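Local structure of single-stranded-DNA-specific exonuclease RecJ (Thermus thermophilus, 2ZXP) at residues L53-L58 with A176-L181; I75-D80 with L131-D136; D326-A331 with T355-F360; L372-A377 with A419-P424. The protein degrades single-stranded DNA exonucleolytically in the 5' to 3' direction, using divalent metal ions such as magnesium or manganese, and has no detectable activity on single-stranded RNA. All coordinates share one frame; numbering follows the deposited sequence.

Interaction 1 of 4, residues L53-L58 with A176-L181; sequences LPLKGL and ALTPDL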
loop_
_atom_site.group_PDB
_atom_site.type_symbol
_atom_site.label_atom_id
_atom_site.label_comp_id
_atom_site.label_asym_id
_atom_site.label_seq_id
_atom_site.Cartn_x
_atom_site.Cartn_y
_atom_site.Cartn_z
ATOM N N LEU A 53 11.014 -16.134 13.148
ATOM C CA LEU A 53 9.633 -16.160 13.632
ATOM C C LEU A 53 9.269 -17.576 14.051
ATOM O O LEU A 53 9.524 -18.510 13.310
ATOM C CB LEU A 53 8.679 -15.733 12.534
ATOM C CG LEU A 53 8.377 -14.287 12.198
ATOM C CD1 LEU A 53 7.335 -14.312 11.105
ATOM C CD2 LEU A 53 7.826 -13.541 13.406
ATOM N N PRO A 54 8.668 -17.749 15.245
ATOM C CA PRO A 54 8.258 -19.052 15.784
ATOM C C PRO A 54 6.980 -19.626 15.170
ATOM O O PRO A 54 5.997 -19.818 15.881
ATOM C CB PRO A 54 8.065 -18.759 17.266
ATOM C CG PRO A 54 7.485 -17.382 17.224
ATOM C CD PRO A 54 8.401 -16.684 16.229
ATOM N N LEU A 55 6.989 -19.909 13.872
ATOM C CA LEU A 55 5.805 -20.469 13.212
ATOM C C LEU A 55 5.577 -21.904 13.660
ATOM O O LEU A 55 6.519 -22.637 13.942
ATOM C CB LEU A 55 5.967 -20.477 11.679
ATOM C CG LEU A 55 6.424 -19.211 10.956
ATOM C CD1 LEU A 55 6.737 -19.528 9.500
ATOM C CD2 LEU A 55 5.358 -18.161 11.046
ATOM N N LYS A 56 4.316 -22.306 13.689
ATOM C CA LYS A 56 3.934 -23.657 14.050
ATOM C C LYS A 56 4.383 -24.664 12.977
ATOM O O LYS A 56 4.126 -24.475 11.786
ATOM C CB LYS A 56 2.420 -23.723 14.225
ATOM C CG LYS A 56 1.993 -24.600 15.403
ATOM C CD LYS A 56 1.437 -25.939 14.956
ATOM C CE LYS A 56 0.023 -25.808 14.431
ATOM N NZ LYS A 56 -0.631 -27.158 14.351
ATOM N N GLY A 57 5.055 -25.729 13.412
ATOM C CA GLY A 57 5.525 -26.743 12.483
ATOM C C GLY A 57 6.944 -26.502 11.991
ATOM O O GLY A 57 7.559 -27.408 11.425
ATOM N N LEU A 58 7.474 -25.297 12.214
ATOM C CA LEU A 58 8.823 -24.954 11.756
ATOM C C LEU A 58 9.952 -25.816 12.350
ATOM O O LEU A 58 10.830 -26.287 11.622
ATOM C CB LEU A 58 9.099 -23.471 12.020
ATOM C CG LEU A 58 10.302 -22.855 11.291
ATOM C CD1 LEU A 58 10.058 -22.892 9.783
ATOM C CD2 LEU A 58 10.525 -21.400 11.737
ATOM N N ALA A 176 -0.834 -18.567 9.212
ATOM C CA ALA A 176 -2.228 -18.589 9.650
ATOM C C ALA A 176 -2.564 -19.765 10.565
ATOM O O ALA A 176 -3.670 -19.828 11.089
ATOM C CB ALA A 176 -3.155 -18.604 8.436
ATOM N N LEU A 177 -1.630 -20.698 10.742
ATOM C CA LEU A 177 -1.875 -21.854 11.604
ATOM C C LEU A 177 -1.130 -21.647 12.902
ATOM O O LEU A 177 -1.102 -22.511 13.778
ATOM C CB LEU A 177 -1.412 -23.149 10.940
ATOM C CG LEU A 177 -2.068 -23.482 9.599
ATOM C CD1 LEU A 177 -1.551 -24.847 9.124
ATOM C CD2 LEU A 177 -3.598 -23.487 9.734
ATOM N N THR A 178 -0.511 -20.482 13.004
ATOM C CA THR A 178 0.228 -20.108 14.188
ATOM C C THR A 178 -0.653 -19.105 14.914
ATOM O O THR A 178 -0.748 -17.937 14.525
ATOM C CB THR A 178 1.577 -19.470 13.811
ATOM O OG1 THR A 178 2.363 -20.427 13.084
ATOM C CG2 THR A 178 2.328 -19.024 15.055
ATOM N N PRO A 179 -1.339 -19.565 15.968
ATOM C CA PRO A 179 -2.229 -18.705 16.758
ATOM C C PRO A 179 -1.481 -17.531 17.367
ATOM O O PRO A 179 -0.353 -17.697 17.827
ATOM C CB PRO A 179 -2.791 -19.659 17.812
ATOM C CG PRO A 179 -1.705 -20.698 17.963
ATOM C CD PRO A 179 -1.280 -20.930 16.530
ATOM N N ASP A 180 -2.115 -16.358 17.351
ATOM C CA ASP A 180 -1.542 -15.125 17.897
ATOM C C ASP A 180 -0.734 -14.382 16.850
ATOM O O ASP A 180 -1.018 -13.222 16.556
ATOM C CB ASP A 180 -0.655 -15.432 19.126
ATOM C CG ASP A 180 0.331 -14.293 19.470
ATOM O OD1 ASP A 180 1.136 -14.475 20.422
ATOM O OD2 ASP A 180 0.307 -13.227 18.797
ATOM N N LEU A 181 0.277 -15.051 16.303
ATOM C CA LEU A 181 1.156 -14.461 15.294
ATOM C C LEU A 181 0.450 -13.441 14.398
ATOM O O LEU A 181 -0.510 -13.778 13.687
ATOM C CB LEU A 181 1.760 -15.555 14.420
ATOM C CG LEU A 181 2.911 -15.059 13.545
ATOM C CD1 LEU A 181 4.153 -14.883 14.398
ATOM C CD2 LEU A 181 3.168 -16.052 12.443
#
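Thr178 reaches across to the backbone of the 53-58 loop, and its OG1 accepts a hydrogen bond from Lys56 N at 2.8 Å that is almost perfectly straight, 177° at the hydrogen. The hydroxyl stands beside the threonine's own backbone N (chi1 -61°), and the same torsion swings CG2 over toward Pro54 O, 3.8 Å away. The lysine chain, bent at chi2 and chi3, runs past Leu177 so that Lys56 CE comes within 3.5 Å of Leu177 O. On the other flank of the bond lies a leucine cluster. Leu181 forks between two partners: its CD1 meets Leu53 CD2 at 4.0 Å, while its CD2 presses on Leu55 CD2 at 3.3 Å, closer than methyl groups normally sit.

Behind this first shell, Leu55 also packs on Val173 of strand 171-173 and on Leu193 of helix 187-201. A type II turn from Leu55 to Leu58 leads into helix 58-70, with Gly57 at its N-cap. The one directional bond holds Thr178 at Lys56 N while the leucines add non-directional packing, and together they join the lead-in to helix 58-70 to the loop after strand 171-173.

Interaction 2 of 4, residues I75-D80 with L131-D136; sequences IRVHGD and LFLTVD. With MN (manganese (II) ion), chain C; MN (manganese (II) ion), chain B.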
loop_
_atom_site.group_PDB
_atom_site.type_symbol
_atom_site.label_atom_id
_atom_site.label_comp_id
_atom_site.label_asym_id
_atom_site.label_seq_id
_atom_site.Cartn_x
_atom_site.Cartn_y
_atom_site.Cartn_z
ATOM N N ILE A 75 15.301 -34.939 -2.097
ATOM C CA ILE A 75 14.352 -33.869 -1.842
ATOM C C ILE A 75 13.872 -33.179 -3.114
ATOM O O ILE A 75 14.662 -32.715 -3.920
ATOM C CB ILE A 75 14.998 -32.829 -0.909
ATOM C CG1 ILE A 75 15.372 -33.514 0.411
ATOM C CG2 ILE A 75 14.033 -31.671 -0.627
ATOM C CD1 ILE A 75 16.287 -32.706 1.283
ATOM N N ARG A 76 12.565 -33.136 -3.300
ATOM C CA ARG A 76 11.988 -32.458 -4.453
ATOM C C ARG A 76 11.270 -31.208 -3.950
ATOM O O ARG A 76 10.404 -31.294 -3.075
ATOM C CB ARG A 76 10.995 -33.364 -5.184
ATOM C CG ARG A 76 10.166 -32.626 -6.225
ATOM C CD ARG A 76 9.325 -33.536 -7.090
ATOM N NE ARG A 76 10.140 -34.223 -8.083
ATOM C CZ ARG A 76 9.750 -34.433 -9.339
ATOM N NH1 ARG A 76 8.553 -33.999 -9.734
ATOM N NH2 ARG A 76 10.552 -35.054 -10.211
ATOM N N VAL A 77 11.647 -30.047 -4.482
ATOM C CA VAL A 77 11.017 -28.794 -4.076
ATOM C C VAL A 77 10.001 -28.401 -5.144
ATOM O O VAL A 77 10.345 -28.121 -6.298
ATOM C CB VAL A 77 12.055 -27.673 -3.895
ATOM C CG1 VAL A 77 11.362 -26.336 -3.660
ATOM C CG2 VAL A 77 12.952 -27.994 -2.720
ATOM N N HIS A 78 8.744 -28.411 -4.727
ATOM C CA HIS A 78 7.588 -28.097 -5.568
ATOM C C HIS A 78 7.143 -26.689 -5.168
ATOM O O HIS A 78 6.556 -26.506 -4.104
ATOM C CB HIS A 78 6.488 -29.117 -5.263
ATOM C CG HIS A 78 5.220 -28.922 -6.040
ATOM N ND1 HIS A 78 4.903 -29.673 -7.157
ATOM C CD2 HIS A 78 4.164 -28.097 -5.830
ATOM C CE1 HIS A 78 3.707 -29.320 -7.596
ATOM N NE2 HIS A 78 3.238 -28.366 -6.809
ATOM N N GLY A 79 7.439 -25.698 -6.001
ATOM C CA GLY A 79 7.054 -24.343 -5.668
ATOM C C GLY A 79 6.018 -23.806 -6.622
ATOM O O GLY A 79 5.638 -24.482 -7.565
ATOM N N ASP A 80 5.530 -22.595 -6.375
ATOM C CA ASP A 80 4.543 -22.013 -7.276
ATOM C C ASP A 80 5.312 -21.376 -8.437
ATOM O O ASP A 80 6.536 -21.312 -8.403
ATOM C CB ASP A 80 3.701 -20.961 -6.563
ATOM C CG ASP A 80 2.540 -20.500 -7.412
ATOM O OD1 ASP A 80 1.876 -19.517 -7.037
ATOM O OD2 ASP A 80 2.285 -21.129 -8.460
ATOM N N LEU A 131 11.509 -36.996 0.063
ATOM C CA LEU A 131 10.895 -35.892 0.783
ATOM C C LEU A 131 10.352 -34.907 -0.278
ATOM O O LEU A 131 11.026 -34.555 -1.242
ATOM C CB LEU A 131 11.910 -35.225 1.714
ATOM C CG LEU A 131 11.384 -34.017 2.510
ATOM C CD1 LEU A 131 10.241 -34.466 3.409
ATOM C CD2 LEU A 131 12.497 -33.392 3.345
ATOM N N PHE A 132 9.114 -34.484 -0.092
ATOM C CA PHE A 132 8.450 -33.597 -1.031
ATOM C C PHE A 132 8.196 -32.264 -0.321
ATOM O O PHE A 132 7.525 -32.221 0.703
ATOM C CB PHE A 132 7.134 -34.263 -1.450
ATOM C CG PHE A 132 6.453 -33.611 -2.619
ATOM C CD1 PHE A 132 7.011 -33.674 -3.895
ATOM C CD2 PHE A 132 5.208 -32.979 -2.458
ATOM C CE1 PHE A 132 6.331 -33.122 -5.000
ATOM C CE2 PHE A 132 4.524 -32.429 -3.556
ATOM C CZ PHE A 132 5.087 -32.502 -4.826
ATOM N N LEU A 133 8.735 -31.180 -0.859
ATOM C CA LEU A 133 8.584 -29.856 -0.245
ATOM C C LEU A 133 7.817 -28.916 -1.153
ATOM O O LEU A 133 8.302 -28.570 -2.229
ATOM C CB LEU A 133 9.958 -29.221 0.018
ATOM C CG LEU A 133 10.642 -29.320 1.378
ATOM C CD1 LEU A 133 12.128 -29.053 1.225
ATOM C CD2 LEU A 133 10.021 -28.309 2.318
ATOM N N THR A 134 6.633 -28.497 -0.719
ATOM C CA THR A 134 5.837 -27.574 -1.519
ATOM C C THR A 134 6.125 -26.182 -1.016
ATOM O O THR A 134 6.177 -25.967 0.188
ATOM C CB THR A 134 4.331 -27.810 -1.355
ATOM O OG1 THR A 134 3.969 -27.634 0.028
ATOM C CG2 THR A 134 3.965 -29.205 -1.837
ATOM N N VAL A 135 6.308 -25.241 -1.930
ATOM C CA VAL A 135 6.590 -23.869 -1.551
ATOM C C VAL A 135 5.486 -22.980 -2.107
ATOM O O VAL A 135 5.098 -23.111 -3.263
ATOM C CB VAL A 135 7.964 -23.401 -2.111
ATOM C CG1 VAL A 135 8.203 -21.960 -1.776
ATOM C CG2 VAL A 135 9.069 -24.243 -1.526
ATOM N N ASP A 136 4.981 -22.088 -1.267
ATOM C CA ASP A 136 3.931 -21.166 -1.661
ATOM C C ASP A 136 2.688 -21.905 -2.169
ATOM O O ASP A 136 1.936 -21.368 -2.980
ATOM C CB ASP A 136 4.460 -20.232 -2.749
ATOM C CG ASP A 136 3.532 -19.055 -3.025
ATOM O OD1 ASP A 136 3.428 -18.665 -4.197
ATOM O OD2 ASP A 136 2.923 -18.499 -2.086
HETATM MN MN MN C . 2.482 -17.846 -5.654
HETATM MN MN MN B . 2.653 -16.431 -2.274
HETATM O O HOH W 1 1.956 -15.617 -4.558
#
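Ile75, Val77, Leu133 and Val135 make the apolar centre. Leu133 CD1 sits against Ile75 CG2 at 3.7 Å, the two side chains lying alongside and pointing the same way, and one step further on Val77 CG1 meets Val135 CG2 at 3.8 Å. Helix 83-98 lies over this layer, with Val93 on Val77, Leu96 on Leu133 and Leu92 on Val135.

The other face carries Arg76, Phe132, His78 and Thr134. Here Arg76 CD comes to the edge of the Phe132 ring, in its plane, 3.7 Å from CE1. Phe132 CZ in turn approaches the His78 ring obliquely, the planes 45° apart; CG of His78 is anti to the backbone N (chi1 179°), which brings the imidazole alongside Phe132 CZ.

Between the two faces, strands 75-78 and 131-134 run parallel as neighbours in the five-stranded sheet of the DHH-family domain. Arg76 N donates to Leu131 O and Leu133 N to Arg76 O; His78 N also bonds Leu133 O, though the model makes it doubtfully short.

Beyond the C-terminal ends of the strands the chemistry becomes that of the metal site. Asp136 bridges two manganese ions: OD1 binds the ion of chain C at 1.9 Å, and OD2 binds that of chain B at 2.1 Å. Asp80 OD1 joins the first ion at 2.2 Å, and a water lies 2.5 Å from each. Asp82 also binds the first ion; Asp84, His160 and Asp221 serve the second, while His161 hydrogen-bonds Asp136 OD2.

Interaction 3 of 4, residues D326-A331 with T355-F360; sequences DPEAKA and TLRPVF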
loop_
_atom_site.group_PDB
_atom_site.type_symbol
_atom_site.label_atom_id
_atom_site.label_comp_id
_atom_site.label_asym_id
_atom_site.label_seq_id
_atom_site.Cartn_x
_atom_site.Cartn_y
_atom_site.Cartn_z
ATOM N N ASP A 326 -18.426 -1.140 -20.157
ATOM C CA ASP A 326 -17.877 -0.511 -18.950
ATOM C C ASP A 326 -18.813 0.402 -18.134
ATOM O O ASP A 326 -18.994 0.186 -16.929
ATOM C CB ASP A 326 -16.620 0.281 -19.315
ATOM C CG ASP A 326 -15.374 -0.589 -19.366
ATOM O OD1 ASP A 326 -15.401 -1.625 -20.059
ATOM O OD2 ASP A 326 -14.361 -0.235 -18.715
ATOM N N PRO A 327 -19.438 1.408 -18.784
ATOM C CA PRO A 327 -20.346 2.366 -18.137
ATOM C C PRO A 327 -20.395 2.316 -16.601
ATOM O O PRO A 327 -19.359 2.133 -15.928
ATOM C CB PRO A 327 -21.698 2.048 -18.785
ATOM C CG PRO A 327 -21.327 1.342 -20.129
ATOM C CD PRO A 327 -19.804 1.314 -20.206
ATOM N N GLU A 328 -21.602 2.503 -16.068
ATOM C CA GLU A 328 -21.863 2.466 -14.636
ATOM C C GLU A 328 -22.677 1.197 -14.439
ATOM O O GLU A 328 -23.786 1.245 -13.922
ATOM C CB GLU A 328 -22.687 3.691 -14.228
ATOM C CG GLU A 328 -22.023 5.035 -14.559
ATOM C CD GLU A 328 -21.163 5.579 -13.415
ATOM O OE1 GLU A 328 -20.258 6.409 -13.683
ATOM O OE2 GLU A 328 -21.402 5.189 -12.248
ATOM N N ALA A 329 -22.095 0.068 -14.845
ATOM C CA ALA A 329 -22.744 -1.235 -14.802
ATOM C C ALA A 329 -22.831 -2.008 -13.497
ATOM O O ALA A 329 -23.661 -2.906 -13.388
ATOM C CB ALA A 329 -22.131 -2.138 -15.870
ATOM N N LYS A 330 -21.996 -1.696 -12.518
ATOM C CA LYS A 330 -22.023 -2.419 -11.239
ATOM C C LYS A 330 -21.083 -3.611 -11.278
ATOM O O LYS A 330 -20.539 -4.008 -10.243
ATOM C CB LYS A 330 -23.435 -2.909 -10.880
ATOM C CG LYS A 330 -24.234 -1.978 -9.967
ATOM C CD LYS A 330 -24.439 -0.607 -10.596
ATOM C CE LYS A 330 -25.430 0.225 -9.790
ATOM N NZ LYS A 330 -25.421 1.653 -10.243
ATOM N N ALA A 331 -20.930 -4.192 -12.469
ATOM C CA ALA A 331 -20.032 -5.319 -12.703
ATOM C C ALA A 331 -19.707 -5.349 -14.183
ATOM O O ALA A 331 -20.598 -5.316 -15.017
ATOM C CB ALA A 331 -20.664 -6.631 -12.276
ATOM N N THR A 355 -12.202 2.405 -13.572
ATOM C CA THR A 355 -13.640 2.194 -13.531
ATOM C C THR A 355 -14.271 2.028 -12.141
ATOM O O THR A 355 -15.482 2.211 -11.970
ATOM C CB THR A 355 -13.874 0.928 -14.431
ATOM O OG1 THR A 355 -14.538 1.306 -15.635
ATOM C CG2 THR A 355 -14.574 -0.166 -13.692
ATOM N N LEU A 356 -13.454 1.683 -11.151
ATOM C CA LEU A 356 -13.955 1.469 -9.798
ATOM C C LEU A 356 -15.175 0.522 -9.810
ATOM O O LEU A 356 -16.221 0.827 -9.235
ATOM C CB LEU A 356 -14.292 2.822 -9.127
ATOM C CG LEU A 356 -13.152 3.638 -8.451
ATOM C CD1 LEU A 356 -11.797 3.049 -8.781
ATOM C CD2 LEU A 356 -13.184 5.101 -8.888
ATOM N N ARG A 357 -15.008 -0.632 -10.470
ATOM C CA ARG A 357 -16.047 -1.675 -10.591
ATOM C C ARG A 357 -15.396 -3.061 -10.605
ATOM O O ARG A 357 -14.298 -3.232 -11.127
ATOM C CB ARG A 357 -16.804 -1.527 -11.908
ATOM C CG ARG A 357 -17.568 -0.253 -12.086
ATOM C CD ARG A 357 -18.634 -0.128 -11.040
ATOM N NE ARG A 357 -19.496 1.015 -11.335
ATOM C CZ ARG A 357 -20.533 1.377 -10.588
ATOM N NH1 ARG A 357 -20.846 0.687 -9.499
ATOM N NH2 ARG A 357 -21.243 2.435 -10.928
ATOM N N PRO A 358 -16.059 -4.076 -10.038
ATOM C CA PRO A 358 -15.377 -5.365 -10.104
ATOM C C PRO A 358 -15.316 -5.721 -11.598
ATOM O O PRO A 358 -16.165 -5.274 -12.376
ATOM C CB PRO A 358 -16.302 -6.302 -9.322
ATOM C CG PRO A 358 -17.265 -5.388 -8.587
ATOM C CD PRO A 358 -17.419 -4.213 -9.492
ATOM N N VAL A 359 -14.307 -6.489 -12.005
ATOM C CA VAL A 359 -14.161 -6.860 -13.402
ATOM C C VAL A 359 -14.050 -8.373 -13.529
ATOM O O VAL A 359 -13.311 -9.029 -12.777
ATOM C CB VAL A 359 -12.921 -6.187 -14.031
ATOM C CG1 VAL A 359 -12.731 -6.664 -15.483
ATOM C CG2 VAL A 359 -13.106 -4.668 -14.011
ATOM N N PHE A 360 -14.810 -8.925 -14.461
ATOM C CA PHE A 360 -14.825 -10.359 -14.686
ATOM C C PHE A 360 -14.483 -10.593 -16.138
ATOM O O PHE A 360 -15.182 -10.096 -17.020
ATOM C CB PHE A 360 -16.216 -10.936 -14.425
ATOM C CG PHE A 360 -16.691 -10.789 -13.003
ATOM C CD1 PHE A 360 -17.179 -9.567 -12.531
ATOM C CD2 PHE A 360 -16.682 -11.888 -12.144
ATOM C CE1 PHE A 360 -17.658 -9.445 -11.221
ATOM C CE2 PHE A 360 -17.149 -11.781 -10.854
ATOM C CZ PHE A 360 -17.641 -10.555 -10.387
HETATM O O HOH W 2 -20.569 -1.879 -8.115
#
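Arg357 lays one face of its guanidinium against the backbone of Lys330, whose N stands 3.7 Å above the plane, displaced from its centre. The arginine chain, bent at chi2 (-62°), turns back under the 326-331 loop, and from there NH2 makes a salt bridge with Glu328 OE2 at 3.1 Å. As a hydrogen bond this is weak, 130° at the hydrogen, and the carboxylate and guanidinium planes are 83° apart; Glu328 has a further salt bridge to Arg2 through OE1. At the guanidinium's edge a water accepts from Arg357 NH1 at 2.9 Å and donates to Lys330 O, linking the two segments once more. Lys330 NZ lies 4.3 Å from Arg357 NH2; Asp423, salt-bridged to Arg357 NH1, probably offsets the like charges.

Further along, Lys330 O rests 3.2 Å from Pro358 CD, and the methyl of Ala331 comes obliquely to the Phe360 ring, 4.3 Å from CE1.

In the DHHA1 domain these loops feed strands 332-335 and 359-363, which run parallel as neighbours at one edge of a mixed sheet, so the contact lies where their pairing begins. Helix 344-353 meets Val359 and Asp326, while helix 377-382 packs on Phe360.

Interaction 4 of 4, residues L372-A377 with A419-P424; sequences LAPISA and ARFPDP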
loop_
_atom_site.group_PDB
_atom_site.type_symbol
_atom_site.label_atom_id
_atom_site.label_comp_id
_atom_site.label_asym_id
_atom_site.label_seq_id
_atom_site.Cartn_x
_atom_site.Cartn_y
_atom_site.Cartn_z
ATOM N N LEU A 372 -13.370 -4.956 -5.751
ATOM C CA LEU A 372 -13.038 -4.040 -4.662
ATOM C C LEU A 372 -14.270 -3.740 -3.822
ATOM O O LEU A 372 -15.303 -4.403 -3.942
ATOM C CB LEU A 372 -12.525 -2.713 -5.219
ATOM C CG LEU A 372 -13.593 -1.766 -5.788
ATOM C CD1 LEU A 372 -12.932 -0.467 -6.210
ATOM C CD2 LEU A 372 -14.306 -2.412 -6.978
ATOM N N ALA A 373 -14.124 -2.729 -2.969
ATOM C CA ALA A 373 -15.197 -2.199 -2.133
ATOM C C ALA A 373 -16.005 -3.252 -1.402
ATOM O O ALA A 373 -15.414 -4.179 -0.836
ATOM C CB ALA A 373 -16.085 -1.324 -2.989
ATOM N N PRO A 374 -17.353 -3.143 -1.381
ATOM C CA PRO A 374 -18.017 -4.220 -0.640
ATOM C C PRO A 374 -18.276 -5.490 -1.463
ATOM O O PRO A 374 -18.887 -6.437 -0.971
ATOM C CB PRO A 374 -19.311 -3.555 -0.177
ATOM C CG PRO A 374 -19.669 -2.719 -1.347
ATOM C CD PRO A 374 -18.330 -2.091 -1.727
ATOM N N ILE A 375 -17.826 -5.514 -2.715
ATOM C CA ILE A 375 -18.047 -6.688 -3.548
ATOM C C ILE A 375 -16.906 -7.699 -3.482
ATOM O O ILE A 375 -15.847 -7.511 -4.078
ATOM C CB ILE A 375 -18.284 -6.285 -5.007
ATOM C CG1 ILE A 375 -19.468 -5.316 -5.075
ATOM C CG2 ILE A 375 -18.604 -7.524 -5.843
ATOM C CD1 ILE A 375 -19.635 -4.646 -6.405
ATOM N N SER A 376 -17.135 -8.765 -2.730
ATOM C CA SER A 376 -16.172 -9.832 -2.583
ATOM C C SER A 376 -16.091 -10.591 -3.909
ATOM O O SER A 376 -17.115 -11.086 -4.424
ATOM C CB SER A 376 -16.618 -10.786 -1.479
ATOM O OG SER A 376 -15.875 -11.991 -1.517
ATOM N N ALA A 377 -14.876 -10.682 -4.456
ATOM C CA ALA A 377 -14.662 -11.358 -5.725
ATOM C C ALA A 377 -15.132 -12.802 -5.700
ATOM O O ALA A 377 -15.923 -13.222 -6.550
ATOM C CB ALA A 377 -13.190 -11.306 -6.111
ATOM N N ALA A 419 -25.359 -5.698 -7.903
ATOM C CA ALA A 419 -26.388 -4.678 -7.739
ATOM C C ALA A 419 -26.999 -4.712 -6.330
ATOM O O ALA A 419 -27.732 -3.810 -5.937
ATOM C CB ALA A 419 -27.475 -4.855 -8.799
ATOM N N ARG A 420 -26.687 -5.759 -5.574
ATOM C CA ARG A 420 -27.183 -5.885 -4.210
ATOM C C ARG A 420 -26.435 -4.898 -3.307
ATOM O O ARG A 420 -26.936 -4.483 -2.249
ATOM C CB ARG A 420 -26.967 -7.322 -3.702
ATOM C CG ARG A 420 -28.036 -8.319 -4.160
ATOM C CD ARG A 420 -27.570 -9.772 -4.086
ATOM N NE ARG A 420 -27.081 -10.176 -2.766
ATOM C CZ ARG A 420 -26.619 -11.395 -2.476
ATOM N NH1 ARG A 420 -26.583 -12.344 -3.411
ATOM N NH2 ARG A 420 -26.180 -11.672 -1.253
ATOM N N PHE A 421 -25.240 -4.508 -3.745
ATOM C CA PHE A 421 -24.412 -3.615 -2.959
ATOM C C PHE A 421 -24.350 -2.177 -3.427
ATOM O O PHE A 421 -24.681 -1.853 -4.575
ATOM C CB PHE A 421 -22.989 -4.168 -2.876
ATOM C CG PHE A 421 -22.920 -5.567 -2.345
ATOM C CD1 PHE A 421 -23.269 -6.646 -3.150
ATOM C CD2 PHE A 421 -22.538 -5.806 -1.034
ATOM C CE1 PHE A 421 -23.242 -7.943 -2.661
ATOM C CE2 PHE A 421 -22.507 -7.106 -0.531
ATOM C CZ PHE A 421 -22.862 -8.179 -1.350
ATOM N N PRO A 422 -23.950 -1.278 -2.512
ATOM C CA PRO A 422 -23.834 0.141 -2.850
ATOM C C PRO A 422 -22.591 0.254 -3.725
ATOM O O PRO A 422 -21.700 -0.596 -3.644
ATOM C CB PRO A 422 -23.638 0.804 -1.490
ATOM C CG PRO A 422 -22.910 -0.289 -0.687
ATOM C CD PRO A 422 -23.687 -1.515 -1.079
ATOM N N ASP A 423 -22.533 1.281 -4.561
ATOM C CA ASP A 423 -21.382 1.469 -5.429
ATOM C C ASP A 423 -20.054 1.534 -4.673
ATOM O O ASP A 423 -19.993 2.031 -3.548
ATOM C CB ASP A 423 -21.549 2.749 -6.238
ATOM C CG ASP A 423 -22.662 2.651 -7.253
ATOM O OD1 ASP A 423 -23.027 3.705 -7.819
ATOM O OD2 ASP A 423 -23.160 1.518 -7.489
ATOM N N PRO A 424 -18.977 0.996 -5.279
ATOM C CA PRO A 424 -17.649 1.017 -4.654
ATOM C C PRO A 424 -17.175 2.476 -4.644
ATOM O O PRO A 424 -17.429 3.228 -5.595
ATOM C CB PRO A 424 -16.798 0.157 -5.595
ATOM C CG PRO A 424 -17.809 -0.799 -6.199
ATOM C CD PRO A 424 -18.984 0.115 -6.462
#
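This is an apolar contact without a hydrogen bond between its segments, made where two proline-containing loops meet: the loop 372-377 lies between strand 366-370 and helix 377-382, and the loop 419-424 between helix 407-418 and strand 426-433. Pro424 and Ile375 are its buried residues. Pro424 CB approaches Leu372 CG at 3.7 Å, the leucine crossing the proline at about a right angle, and Leu372 CD2 reaches CG of the same ring at 3.9 Å. The leucine's chi1 of 76° sets CG between its backbone N and carbonyl carbon, a crowded position that turns both methyls toward Pro424. From the other side of the turn, Ile375 CD1 touches Pro424 CG at 4.3 Å.

Leu372 to Ile375 form a type II' beta turn with Ala373 and Pro374 at its corners, closed by a weak bond from Ile375 N to Leu372 O. The turn presents Pro374 to the opposing loop. Pro374 CG packs on Phe421 CB at 3.9 Å and on Pro422 CG at 4.1 Å, the proline and phenylalanine side chains passing antiparallel to one another. The Phe421 ring then runs obliquely by the Pro374 carbonyl, its CD2 3.7 Å from Pro374 O, and meets the ring of Tyr417 beyond.

Just past the turn, Ser376 is the N-cap of helix 377-382, its OG hydrogen-bonded to Glu379 N. At the far end of the other loop, Pro424 O accepts a hydrogen bond from Arg4.

In the fold
Interaction 2 is the buried sheet core of the DHH-family domain, ending in manganese, and along the chain it is nested inside the loop closed by interaction 1, a partly buried loop contact whose nearest atoms are about 9 Å away. Interactions 3 and 4 belong to another region, their nearest atoms about 17 to 25 Å from the first two. They touch each other: they share the Arg357-Asp423 salt bridge, and Pro358 packs on Ile375. Interaction 3 is largely buried yet uses charge and water, whereas interaction 4, more exposed, is apolar. Regular strand pairing and metal ligation set interaction 2 apart from the other three contacts, made mainly by loops.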